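Local coordinates for protein EXOU (Pseudomonas aeruginosa, PDB 4AKX) that is a type III secretion toxin, probably a patatin-like phospholipase, held here in complex with its chaperone SpcU, at residues S233-L245 against F272-A285. Residues are numbered along the deposited sequence; the frame is centred on the assembly and turned at random.
Sequences SGSGVTFGDLDRL and FNASHTPDLEVAQA
Phe-239, leading into helix 239-246, packs its aromatic side chain into the loop that joins edge strand 266-273 to helix 282-288, flanked by backbone hydrogen bonds. Val-282 CG2 sits over the centre of one face of the Phe-239 ring, a CH-pi contact 4.0 Å from the ring centroid and 12° off its normal. The opposite face lies against the backbone of Phe-272 and Asn-273, reached toward the rim, while Leu-280 CD2 meets the ring edge in plane. With CG anti to the carbonyl carbon (chi1 -61°), the Phe-239 ring reaches into the loop, its CZ 3.6 Å from Phe-272 CB. Leu-242 CD1 and Val-237 CG2 extend the apolar patch around Val-282; Val-237 continues it onto helix 195-214.

Two bonds in the carbonyl planes tie the two segments together. Gly-240 N gives its hydrogen to a lone pair of Pro-278 O at 2.6 Å, and Val-282 N, in the first turn of its helix, reaches Val-237 O at 2.8 Å. Next to the latter, the extended side chain of N-cap residue Glu-281 runs alongside Gly-236, where OE2 accepts a weak bond from Gly-236 N (3.2 Å). Asn-273 OD1 takes the backbone N-H groups of Ser-275 and His-276, an Asx turn and Asx motif bending the chain into this strand-loop-helix connection of the patatin-like phospholipase region.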
ATOM      1  N   SER B 233     -19.298  54.793 -34.154  1.00106.88           N
ATOM      2  CA  SER B 233     -20.600  54.976 -33.439  1.00108.38           C
ATOM      3  C   SER B 233     -20.532  54.970 -31.901  1.00110.31           C
ATOM      4  O   SER B 233     -21.527  55.278 -31.239  1.00111.77           O
ATOM      5  CB  SER B 233     -21.604  53.900 -33.863  1.00106.89           C
ATOM      6  OG  SER B 233     -22.011  54.080 -35.202  1.00111.09           O
ATOM      7  N   GLY B 234     -19.389  54.567 -31.342  1.00109.62           N
ATOM      8  CA  GLY B 234     -19.173  54.612 -29.905  1.00107.33           C
ATOM      9  C   GLY B 234     -19.012  53.238 -29.300  1.00105.20           C
ATOM     10  O   GLY B 234     -18.712  53.118 -28.109  1.00105.21           O
ATOM     11  N   SER B 235     -19.197  52.203 -30.122  1.00104.39           N
ATOM     12  CA  SER B 235     -19.036  50.797 -29.686  1.00105.74           C
ATOM     13  C   SER B 235     -17.572  50.413 -29.409  1.00105.02           C
ATOM     14  O   SER B 235     -16.643  50.924 -30.055  1.00104.75           O
ATOM     15  CB  SER B 235     -19.625  49.836 -30.723  1.00104.89           C
ATOM     16  OG  SER B 235     -20.541  50.510 -31.571  1.00112.78           O
ATOM     17  N   GLY B 236     -17.376  49.515 -28.445  1.00105.01           N
ATOM     18  CA  GLY B 236     -16.040  48.995 -28.127  1.00105.68           C
ATOM     19  C   GLY B 236     -15.638  47.842 -29.035  1.00103.26           C
ATOM     20  O   GLY B 236     -16.488  47.240 -29.710  1.00101.10           O
ATOM     21  N   VAL B 237     -14.346  47.529 -29.063  1.00100.84           N
ATOM     22  CA  VAL B 237     -13.901  46.366 -29.819  1.00101.39           C
ATOM     23  C   VAL B 237     -14.259  45.060 -29.100  1.00 97.53           C
ATOM     24  O   VAL B 237     -14.062  44.920 -27.894  1.00 95.24           O
ATOM     25  CB  VAL B 237     -12.398  46.423 -30.189  1.00105.55           C
ATOM     26  CG1 VAL B 237     -11.965  47.872 -30.408  1.00105.82           C
ATOM     27  CG2 VAL B 237     -11.538  45.747 -29.119  1.00109.00           C
ATOM     28  N   THR B 238     -14.852  44.141 -29.849  1.00 95.64           N
ATOM     29  CA  THR B 238     -15.210  42.833 -29.342  1.00 95.59           C
ATOM     30  C   THR B 238     -14.052  41.859 -29.591  1.00 93.51           C
ATOM     31  O   THR B 238     -13.014  42.248 -30.129  1.00 94.36           O
ATOM     32  CB  THR B 238     -16.525  42.317 -29.998  1.00 97.93           C
ATOM     33  OG1 THR B 238     -16.386  42.232 -31.429  1.00 94.54           O
ATOM     34  CG2 THR B 238     -17.690  43.233 -29.647  1.00 98.15           C
ATOM     35  N   PHE B 239     -14.210  40.608 -29.176  1.00 90.42           N
ATOM     36  CA  PHE B 239     -13.298  39.571 -29.629  1.00 88.71           C
ATOM     37  C   PHE B 239     -13.628  39.215 -31.083  1.00 90.86           C
ATOM     38  O   PHE B 239     -12.733  39.148 -31.945  1.00 88.20           O
ATOM     39  CB  PHE B 239     -13.370  38.335 -28.729  1.00 83.41           C
ATOM     40  CG  PHE B 239     -12.995  38.596 -27.290  1.00 81.63           C
ATOM     41  CD1 PHE B 239     -11.667  38.527 -26.869  1.00 79.65           C
ATOM     42  CD2 PHE B 239     -13.979  38.850 -26.343  1.00 82.16           C
ATOM     43  CE1 PHE B 239     -11.329  38.743 -25.545  1.00 79.09           C
ATOM     44  CE2 PHE B 239     -13.648  39.060 -25.018  1.00 81.80           C
ATOM     45  CZ  PHE B 239     -12.318  39.023 -24.622  1.00 81.19           C
ATOM     46  N   GLY B 240     -14.924  39.040 -31.356  1.00 93.60           N
ATOM     47  CA  GLY B 240     -15.403  38.633 -32.676  1.00 98.59           C
ATOM     48  C   GLY B 240     -14.691  39.348 -33.812  1.00102.96           C
ATOM     49  O   GLY B 240     -14.411  38.759 -34.865  1.00100.91           O
ATOM     50  N   ASP B 241     -14.378  40.617 -33.594  1.00102.57           N
ATOM     51  CA  ASP B 241     -13.818  41.421 -34.657  1.00107.03           C
ATOM     52  C   ASP B 241     -12.300  41.550 -34.566  1.00105.25           C
ATOM     53  O   ASP B 241     -11.617  41.627 -35.594  1.00102.64           O
ATOM     54  CB  ASP B 241     -14.485  42.791 -34.688  1.00115.59           C
ATOM     55  CG  ASP B 241     -14.548  43.426 -33.336  1.00118.63           C
ATOM     56  OD1 ASP B 241     -14.021  42.813 -32.377  1.00116.79           O
ATOM     57  OD2 ASP B 241     -15.128  44.531 -33.230  1.00125.12           O
ATOM     58  N   LEU B 242     -11.771  41.572 -33.343  1.00100.19           N
ATOM     59  CA  LEU B 242     -10.335  41.458 -33.161  1.00 95.70           C
ATOM     60  C   LEU B 242      -9.875  40.265 -33.965  1.00 95.37           C
ATOM     61  O   LEU B 242      -8.956  40.358 -34.777  1.00 96.30           O
ATOM     62  CB  LEU B 242      -9.975  41.299 -31.684  1.00 91.78           C
ATOM     63  CG  LEU B 242      -9.610  42.628 -31.021  1.00 90.69           C
ATOM     64  CD1 LEU B 242      -8.933  42.444 -29.670  1.00 87.84           C
ATOM     65  CD2 LEU B 242      -8.712  43.416 -31.967  1.00 91.78           C
ATOM     66  N   ASP B 243     -10.587  39.164 -33.789  1.00 97.93           N
ATOM     67  CA  ASP B 243     -10.424  37.995 -34.622  1.00101.44           C
ATOM     68  C   ASP B 243     -10.588  38.342 -36.104  1.00100.14           C
ATOM     69  O   ASP B 243      -9.659  38.172 -36.903  1.00101.51           O
ATOM     70  CB  ASP B 243     -11.442  36.934 -34.211  1.00108.44           C
ATOM     71  CG  ASP B 243     -11.137  35.576 -34.798  1.00112.99           C
ATOM     72  OD1 ASP B 243     -10.310  34.847 -34.207  1.00123.92           O
ATOM     73  OD2 ASP B 243     -11.736  35.227 -35.841  1.00111.38           O
ATOM     74  N   ARG B 244     -11.762  38.849 -36.461  1.00 98.35           N
ATOM     75  CA  ARG B 244     -12.087  39.098 -37.860  1.00100.67           C
ATOM     76  C   ARG B 244     -11.084  40.009 -38.567  1.00103.98           C
ATOM     77  O   ARG B 244     -10.875  39.890 -39.776  1.00107.65           O
ATOM     78  CB  ARG B 244     -13.494  39.651 -37.980  1.00101.31           C
ATOM     79  CG  ARG B 244     -14.543  38.594 -37.736  1.00102.69           C
ATOM     80  CD  ARG B 244     -15.916  39.200 -37.630  1.00108.93           C
ATOM     81  NE  ARG B 244     -16.951  38.182 -37.784  1.00117.20           N
ATOM     82  CZ  ARG B 244     -18.247  38.449 -37.903  1.00121.46           C
ATOM     83  NH1 ARG B 244     -18.668  39.706 -37.862  1.00130.91           N
ATOM     84  NH2 ARG B 244     -19.127  37.466 -38.050  1.00117.11           N
ATOM     85  N   LEU B 245     -10.435  40.882 -37.798  1.00104.77           N
ATOM     86  CA  LEU B 245      -9.442  41.817 -38.330  1.00 98.83           C
ATOM     87  C   LEU B 245      -8.029  41.240 -38.454  1.00 95.42           C
ATOM     88  O   LEU B 245      -7.281  41.619 -39.359  1.00 91.72           O
ATOM     89  CB  LEU B 245      -9.449  43.101 -37.510  1.00 99.68           C
ATOM     90  CG  LEU B 245     -10.760  43.871 -37.701  1.00102.78           C
ATOM     91  CD1 LEU B 245     -11.067  44.819 -36.543  1.00103.20           C
ATOM     92  CD2 LEU B 245     -10.791  44.592 -39.050  1.00101.24           C
ATOM     93  N   PHE B 272     -12.721  34.414 -21.527  1.00 93.17           N
ATOM     94  CA  PHE B 272     -13.178  35.343 -22.534  1.00 89.12           C
ATOM     95  C   PHE B 272     -12.305  35.193 -23.759  1.00 87.28           C
ATOM     96  O   PHE B 272     -11.091  35.465 -23.719  1.00 85.18           O
ATOM     97  CB  PHE B 272     -13.105  36.760 -22.000  1.00 88.35           C
ATOM     98  CG  PHE B 272     -13.805  36.939 -20.691  1.00 91.60           C
ATOM     99  CD1 PHE B 272     -15.188  36.779 -20.606  1.00 93.77           C
ATOM    100  CD2 PHE B 272     -13.091  37.249 -19.534  1.00 90.95           C
ATOM    101  CE1 PHE B 272     -15.841  36.930 -19.392  1.00 96.19           C
ATOM    102  CE2 PHE B 272     -13.742  37.411 -18.327  1.00 91.97           C
ATOM    103  CZ  PHE B 272     -15.114  37.242 -18.254  1.00 95.28           C
ATOM    104  N   ASN B 273     -12.915  34.695 -24.826  1.00 87.83           N
ATOM    105  CA  ASN B 273     -12.267  34.660 -26.122  1.00 90.47           C
ATOM    106  C   ASN B 273     -13.256  34.702 -27.280  1.00 91.30           C
ATOM    107  O   ASN B 273     -14.475  34.703 -27.074  1.00 90.51           O
ATOM    108  CB  ASN B 273     -11.277  33.468 -26.242  1.00 94.16           C
ATOM    109  CG  ASN B 273     -11.970  32.111 -26.439  1.00 93.61           C
ATOM    110  OD1 ASN B 273     -13.191  31.983 -26.330  1.00 95.82           O
ATOM    111  ND2 ASN B 273     -11.172  31.092 -26.717  1.00 91.10           N
ATOM    112  N   ALA B 274     -12.703  34.725 -28.493  1.00 93.81           N
ATOM    113  CA  ALA B 274     -13.457  34.834 -29.737  1.00 92.33           C
ATOM    114  C   ALA B 274     -14.555  33.802 -29.849  1.00 97.61           C
ATOM    115  O   ALA B 274     -15.560  34.050 -30.505  1.00 99.74           O
ATOM    116  CB  ALA B 274     -12.516  34.717 -30.932  1.00 89.77           C
ATOM    117  N   SER B 275     -14.357  32.630 -29.242  1.00104.60           N
ATOM    118  CA  SER B 275     -15.296  31.520 -29.423  1.00107.41           C
ATOM    119  C   SER B 275     -16.421  31.458 -28.372  1.00107.63           C
ATOM    120  O   SER B 275     -17.558  31.124 -28.698  1.00107.68           O
ATOM    121  CB  SER B 275     -14.555  30.182 -29.553  1.00105.02           C
ATOM    122  OG  SER B 275     -14.042  29.760 -28.310  1.00112.37           O
ATOM    123  N   HIS B 276     -16.116  31.832 -27.136  1.00108.49           N
ATOM    124  CA  HIS B 276     -17.090  31.718 -26.056  1.00112.50           C
ATOM    125  C   HIS B 276     -17.842  32.985 -25.803  1.00112.11           C
ATOM    126  O   HIS B 276     -19.016  32.957 -25.415  1.00112.19           O
ATOM    127  CB  HIS B 276     -16.414  31.250 -24.790  1.00116.56           C
ATOM    128  CG  HIS B 276     -15.683  29.959 -24.958  1.00123.40           C
ATOM    129  ND1 HIS B 276     -14.362  29.907 -25.220  1.00125.92           N
ATOM    130  CD2 HIS B 276     -16.142  28.642 -24.951  1.00132.22           C
ATOM    131  CE1 HIS B 276     -13.983  28.621 -25.344  1.00127.71           C
ATOM    132  NE2 HIS B 276     -15.072  27.847 -25.178  1.00135.14           N
ATOM    133  N   THR B 277     -17.175  34.115 -26.004  1.00107.17           N
ATOM    134  CA  THR B 277     -17.782  35.405 -25.711  1.00105.20           C
ATOM    135  C   THR B 277     -17.520  36.391 -26.855  1.00101.12           C
ATOM    136  O   THR B 277     -16.868  37.416 -26.657  1.00 99.49           O
ATOM    137  CB  THR B 277     -17.230  35.976 -24.397  1.00105.18           C
ATOM    138  OG1 THR B 277     -15.950  36.559 -24.649  1.00107.14           O
ATOM    139  CG2 THR B 277     -17.067  34.871 -23.356  1.00105.45           C
ATOM    140  N   PRO B 278     -18.073  36.105 -28.047  1.00 97.87           N
ATOM    141  CA  PRO B 278     -17.579  36.686 -29.284  1.00 95.88           C
ATOM    142  C   PRO B 278     -17.901  38.161 -29.401  1.00 98.95           C
ATOM    143  O   PRO B 278     -17.107  38.927 -29.948  1.00 97.90           O
ATOM    144  CB  PRO B 278     -18.338  35.914 -30.357  1.00 92.89           C
ATOM    145  CG  PRO B 278     -19.626  35.555 -29.714  1.00 98.81           C
ATOM    146  CD  PRO B 278     -19.431  35.562 -28.214  1.00101.47           C
ATOM    147  N   ASP B 279     -19.063  38.551 -28.891  1.00103.98           N
ATOM    148  CA  ASP B 279     -19.584  39.887 -29.126  1.00107.21           C
ATOM    149  C   ASP B 279     -19.492  40.739 -27.871  1.00108.91           C
ATOM    150  O   ASP B 279     -19.714  41.953 -27.916  1.00111.20           O
ATOM    151  CB  ASP B 279     -21.025  39.823 -29.636  1.00111.99           C
ATOM    152  CG  ASP B 279     -21.182  38.913 -30.853  1.00120.87           C
ATOM    153  OD1 ASP B 279     -20.254  38.850 -31.706  1.00120.87           O
ATOM    154  OD2 ASP B 279     -22.243  38.253 -30.950  1.00129.60           O
ATOM    155  N   LEU B 280     -19.158  40.101 -26.751  1.00106.43           N
ATOM    156  CA  LEU B 280     -18.787  40.836 -25.553  1.00102.33           C
ATOM    157  C   LEU B 280     -17.568  41.693 -25.856  1.00 98.83           C
ATOM    158  O   LEU B 280     -16.725  41.327 -26.671  1.00 96.99           O
ATOM    159  CB  LEU B 280     -18.485  39.877 -24.406  1.00102.11           C
ATOM    160  CG  LEU B 280     -17.580  40.423 -23.303  1.00100.90           C
ATOM    161  CD1 LEU B 280     -18.403  41.102 -22.218  1.00101.65           C
ATOM    162  CD2 LEU B 280     -16.721  39.312 -22.726  1.00 99.79           C
ATOM    163  N   GLU B 281     -17.491  42.841 -25.200  1.00 97.51           N
ATOM    164  CA  GLU B 281     -16.435  43.802 -25.458  1.00 94.10           C
ATOM    165  C   GLU B 281     -15.148  43.502 -24.692  1.00 88.75           C
ATOM    166  O   GLU B 281     -15.159  43.297 -23.486  1.00 88.34           O
ATOM    167  CB  GLU B 281     -16.916  45.199 -25.092  1.00 98.47           C
ATOM    168  CG  GLU B 281     -17.576  45.975 -26.215  1.00 97.55           C
ATOM    169  CD  GLU B 281     -18.022  47.346 -25.747  1.00100.27           C
ATOM    170  OE1 GLU B 281     -17.358  47.919 -24.850  1.00104.01           O
ATOM    171  OE2 GLU B 281     -19.041  47.845 -26.254  1.00 99.37           O
ATOM    172  N   VAL B 282     -14.038  43.578 -25.410  1.00 86.20           N
ATOM    173  CA  VAL B 282     -12.691  43.375 -24.865  1.00 85.53           C
ATOM    174  C   VAL B 282     -12.413  44.189 -23.625  1.00 86.07           C
ATOM    175  O   VAL B 282     -11.730  43.744 -22.727  1.00 84.89           O
ATOM    176  CB  VAL B 282     -11.609  43.695 -25.926  1.00 84.42           C
ATOM    177  CG1 VAL B 282     -10.275  44.010 -25.266  1.00 83.76           C
ATOM    178  CG2 VAL B 282     -11.483  42.535 -26.912  1.00 82.04           C
ATOM    179  N   ALA B 283     -12.922  45.403 -23.600  1.00 91.43           N
ATOM    180  CA  ALA B 283     -12.728  46.286 -22.453  1.00 98.12           C
ATOM    181  C   ALA B 283     -13.399  45.720 -21.203  1.00100.36           C
ATOM    182  O   ALA B 283     -12.805  45.712 -20.124  1.00102.03           O
ATOM    183  CB  ALA B 283     -13.249  47.692 -22.761  1.00 98.25           C
ATOM    184  N   GLN B 284     -14.629  45.238 -21.362  1.00101.60           N
ATOM    185  CA  GLN B 284     -15.436  44.831 -20.227  1.00104.76           C
ATOM    186  C   GLN B 284     -14.713  43.729 -19.487  1.00104.83           C
ATOM    187  O   GLN B 284     -14.508  43.796 -18.265  1.00104.65           O
ATOM    188  CB  GLN B 284     -16.804  44.331 -20.695  1.00107.58           C
ATOM    189  CG  GLN B 284     -17.742  43.998 -19.537  1.00113.79           C
ATOM    190  CD  GLN B 284     -19.206  44.245 -19.854  1.00114.32           C
ATOM    191  OE1 GLN B 284     -19.549  44.803 -20.901  1.00116.29           O
ATOM    192  NE2 GLN B 284     -20.078  43.829 -18.943  1.00114.45           N
ATOM    193  N   ALA B 285     -14.296  42.738 -20.266  1.00100.65           N
ATOM    194  CA  ALA B 285     -13.667  41.539 -19.765  1.00 97.79           C
ATOM    195  C   ALA B 285     -12.364  41.837 -19.016  1.00 96.93           C
ATOM    196  O   ALA B 285     -12.191  41.407 -17.876  1.00 98.35           O
ATOM    197  CB  ALA B 285     -13.422  40.575 -20.920  1.00 95.88           C
TER